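Local structure of secondary thiamine-phosphate synthase enzyme (Thermus thermophilus, 2CU5) at the interface of chains A and B. The protein belongs to the UPF0047 (YjbQ) family and probably acts as a secondary thiamine-phosphate synthase. Numbering follows the deposited sequence. Chains: chain A/B, Conserved Hypothetical Protein TT1486.

Contact 1: the interface of chains A and B. Residues chain A 48-49, 55, 59; chain B 41, 76, 84.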
loop_
_atom_site.group_PDB
_atom_site.type_symbol
_atom_site.label_atom_id
_atom_site.label_comp_id
_atom_site.label_asym_id
_atom_site.label_seq_id
_atom_site.Cartn_x
_atom_site.Cartn_y
_atom_site.Cartn_z
ATOM N N GLN A 48 -11.244 0.765 -5.074
ATOM C CA GLN A 48 -11.287 1.149 -6.475
ATOM C C GLN A 48 -12.703 1.345 -6.990
ATOM O O GLN A 48 -13.663 1.317 -6.222
ATOM C CB GLN A 48 -10.551 0.108 -7.325
ATOM C CG GLN A 48 -9.134 0.526 -7.698
ATOM C CD GLN A 48 -9.124 1.811 -8.501
ATOM O OE1 GLN A 48 -9.924 1.982 -9.421
ATOM N NE2 GLN A 48 -8.216 2.718 -8.166
ATOM N N GLU A 49 -12.836 1.545 -8.297
ATOM C CA GLU A 49 -14.145 1.775 -8.889
ATOM C C GLU A 49 -14.863 0.504 -9.327
ATOM O O GLU A 49 -14.285 -0.351 -10.003
ATOM C CB GLU A 49 -14.024 2.713 -10.091
ATOM C CG GLU A 49 -15.367 3.244 -10.555
ATOM C CD GLU A 49 -15.308 3.933 -11.897
ATOM O OE1 GLU A 49 -14.351 4.696 -12.149
ATOM O OE2 GLU A 49 -16.237 3.717 -12.698
ATOM N N VAL A 55 -13.357 -1.227 -15.429
ATOM C CA VAL A 55 -12.226 -0.762 -14.633
ATOM C C VAL A 55 -11.548 -1.983 -14.003
ATOM O O VAL A 55 -10.329 -2.152 -14.103
ATOM C CB VAL A 55 -12.676 0.238 -13.526
ATOM C CG1 VAL A 55 -11.559 0.448 -12.511
ATOM C CG2 VAL A 55 -13.036 1.579 -14.153
ATOM N N LEU A 59 -7.832 -3.591 -14.824
ATOM C CA LEU A 59 -6.869 -3.730 -13.734
ATOM C C LEU A 59 -6.282 -5.138 -13.703
ATOM O O LEU A 59 -5.064 -5.312 -13.605
ATOM C CB LEU A 59 -7.527 -3.421 -12.379
ATOM C CG LEU A 59 -7.818 -1.948 -12.079
ATOM C CD1 LEU A 59 -8.623 -1.825 -10.776
ATOM C CD2 LEU A 59 -6.504 -1.186 -11.977
ATOM N N THR B 41 -10.203 7.452 -7.306
ATOM C CA THR B 41 -9.692 6.191 -7.825
ATOM C C THR B 41 -8.619 6.345 -8.902
ATOM O O THR B 41 -8.118 5.342 -9.407
ATOM C CB THR B 41 -10.830 5.335 -8.423
ATOM O OG1 THR B 41 -11.462 6.065 -9.480
ATOM C CG2 THR B 41 -11.871 4.989 -7.353
ATOM N N HIS B 76 -12.070 -0.208 -20.732
ATOM C CA HIS B 76 -12.551 1.020 -20.100
ATOM C C HIS B 76 -12.334 2.135 -21.120
ATOM O O HIS B 76 -11.258 2.734 -21.189
ATOM C CB HIS B 76 -11.751 1.287 -18.822
ATOM C CG HIS B 76 -12.240 2.455 -18.024
ATOM N ND1 HIS B 76 -13.550 2.582 -17.614
ATOM C CD2 HIS B 76 -11.584 3.529 -17.528
ATOM C CE1 HIS B 76 -13.678 3.685 -16.896
ATOM N NE2 HIS B 76 -12.500 4.277 -16.828
ATOM N N HIS B 84 -6.104 4.294 -12.987
ATOM C CA HIS B 84 -6.707 3.425 -11.982
ATOM C C HIS B 84 -5.637 2.451 -11.483
ATOM O O HIS B 84 -5.532 2.185 -10.284
ATOM C CB HIS B 84 -7.884 2.652 -12.584
ATOM C CG HIS B 84 -9.145 3.453 -12.679
ATOM N ND1 HIS B 84 -9.995 3.628 -11.608
ATOM C CD2 HIS B 84 -9.688 4.146 -13.707
ATOM C CE1 HIS B 84 -11.009 4.393 -11.973
ATOM N NE2 HIS B 84 -10.846 4.721 -13.241
HETATM O O HOH W 1 -12.956 6.143 -14.376
#
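B:His84 reaches across to A:Gln48, A:Glu49 and A:Val55, and its imidazole meets an amide, a carboxylate and a methyl around its rim and face. CB packs loosely against A:Leu59 CD2, 4.1 Å away, on the helix side of chain A. The first torsion, chi1 -80° with CG anti to the carbonyl carbon, presents one ring face to A:Val55 CG1. This methyl comes 3.9 Å from B:His84 CG and sits above the face, displaced toward the rim. ND1 donates to the amide oxygen OE1 of A:Gln48 at 2.7 Å in a fairly straight bond. It falls on a lone pair in the carbonyl plane, although amide and ring are turned 80° to each other. CE1 faces the carboxylate of A:Glu49, 3.4 Å from OE1. At the far edge, B:His84 NE2 meets water 1 in the ring plane at 2.8 Å; the same water lies 3.0 Å from A:Glu49 OE1 and also contacts B:His76 NE2.

Rotation of the A:Gln48 amide is fixed from both ends. Its NE2 donates to the backbone O of B:Thr41 at 2.9 Å, nearly straight at 172°, while OE1 also takes the backbone N-H of A:Glu49 from above the carbonyl plane. A:Val55 splits its methyls between rings: CG2 lies over the face of B:His76, 3.5 Å from CE1. Two histidines and a glutamate from two chains converging on one water suggest a functional site, which the structure alone does not establish. A:Gln48 ends strand 43-48, A:Glu49 follows in the loop, and A:Val55 and A:Leu59 belong to helix 53-66; chain B contributes loop residues and helix 81-90.

Contact 2: the interface of chains A and B. Residues chain A 54, 57-58; chain B 75.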
loop_
_atom_site.group_PDB
_atom_site.type_symbol
_atom_site.label_atom_id
_atom_site.label_comp_id
_atom_site.label_asym_id
_atom_site.label_seq_id
_atom_site.Cartn_x
_atom_site.Cartn_y
_atom_site.Cartn_z
ATOM N N THR A 54 -15.629 -2.451 -16.447
ATOM C CA THR A 54 -14.398 -2.505 -17.227
ATOM C C THR A 54 -13.163 -2.036 -16.467
ATOM O O THR A 54 -12.043 -2.413 -16.816
ATOM C CB THR A 54 -14.538 -1.704 -18.541
ATOM O OG1 THR A 54 -14.799 -0.325 -18.253
ATOM C CG2 THR A 54 -15.685 -2.269 -19.370
ATOM N N GLN A 57 -11.850 -5.047 -14.960
ATOM C CA GLN A 57 -11.368 -5.869 -16.063
ATOM C C GLN A 57 -9.975 -5.426 -16.515
ATOM O O GLN A 57 -9.065 -6.249 -16.652
ATOM C CB GLN A 57 -12.348 -5.788 -17.232
ATOM C CG GLN A 57 -13.653 -6.537 -16.990
ATOM C CD GLN A 57 -14.706 -6.211 -18.030
ATOM O OE1 GLN A 57 -14.391 -6.020 -19.205
ATOM N NE2 GLN A 57 -15.966 -6.157 -17.606
ATOM N N ASP A 58 -9.807 -4.128 -16.744
ATOM C CA ASP A 58 -8.512 -3.616 -17.174
ATOM C C ASP A 58 -7.447 -3.762 -16.086
ATOM O O ASP A 58 -6.284 -4.034 -16.389
ATOM C CB ASP A 58 -8.626 -2.149 -17.606
ATOM C CG ASP A 58 -9.400 -1.979 -18.904
ATOM O OD1 ASP A 58 -9.787 -2.998 -19.506
ATOM O OD2 ASP A 58 -9.618 -0.823 -19.326
ATOM N N ARG B 75 -10.678 -2.088 -21.959
ATOM C CA ARG B 75 -12.104 -2.102 -22.249
ATOM C C ARG B 75 -12.763 -0.853 -21.667
ATOM O O ARG B 75 -13.871 -0.482 -22.060
ATOM C CB ARG B 75 -12.729 -3.376 -21.675
ATOM C CG ARG B 75 -12.024 -4.634 -22.168
ATOM C CD ARG B 75 -12.380 -5.875 -21.366
ATOM N NE ARG B 75 -13.578 -6.544 -21.867
ATOM C CZ ARG B 75 -14.028 -7.710 -21.410
ATOM N NH1 ARG B 75 -13.379 -8.339 -20.438
ATOM N NH2 ARG B 75 -15.127 -8.248 -21.927
#
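B:Arg75 and A:Gln57 bury the most surface in this patch between two subunits of a UPF0047 (YjbQ) family protein, 74 and 49 Å² respectively. The arginine lies along the outside of helix 53-66 of chain A, meeting A:Thr54, A:Gln57 and A:Asp58 from N at one end to guanidinium at the other. Its backbone N donates to A:Asp58 OD1 at 2.8 Å and 166° at the hydrogen; OD1 accepts through its syn lone pair, on the side of the second carboxylate oxygen. OD2 is also near, 3.1 Å from the same N, so the carboxylate faces the amide with both oxygens. The hydrogen bond to A:Asp58 is thus made by the main chain of B:Arg75, whose NE remains 5.7 Å from OD1.

Further out, the B:Arg75 chain bends at chi3 (87°), and the side chains of B:Arg75 and A:Gln57 cross at about a right angle, with their flat ends 57° apart. The A:Gln57 amide approaches a guanidinium face, with CD 3.5 Å from B:Arg75 NH1 and displaced toward the rim. OE1 points at this face, where the N-H groups are directed away from it; the approach is thus polar and face-on without being a hydrogen bond, and its shortness is doubtful. The methyl CG2 of A:Thr54 packs 3.9 Å from B:Arg75 CB, covering the base of the side chain. An alanine at B:Arg75 could keep the backbone bond to A:Asp58, but would probably leave the A:Gln57 amide without the guanidinium face that covers it. Extended beyond CG, the A:Gln57 chain brings its amide to the guanidinium from about one helical turn after A:Thr54 in sequence.

Contact 1 and contact 2 are neighbouring patches of one interface, the centres of their C-alpha atoms about 8 Å apart. Helix 53-66 of chain A serves both: A:Val55 and A:Leu59 point toward contact 1, whereas A:Thr54, A:Gln57 and A:Asp58 supply contact 2. On chain B the consecutive loop residues B:Arg75 and B:His76 divide between them, so fixing the loop backbone in contact 2 could help position the histidine in contact 1. The deposited assembly holds three copies and the interface is not an exact two-fold, consistent with a trimer whose presumed functional site forms between subunits.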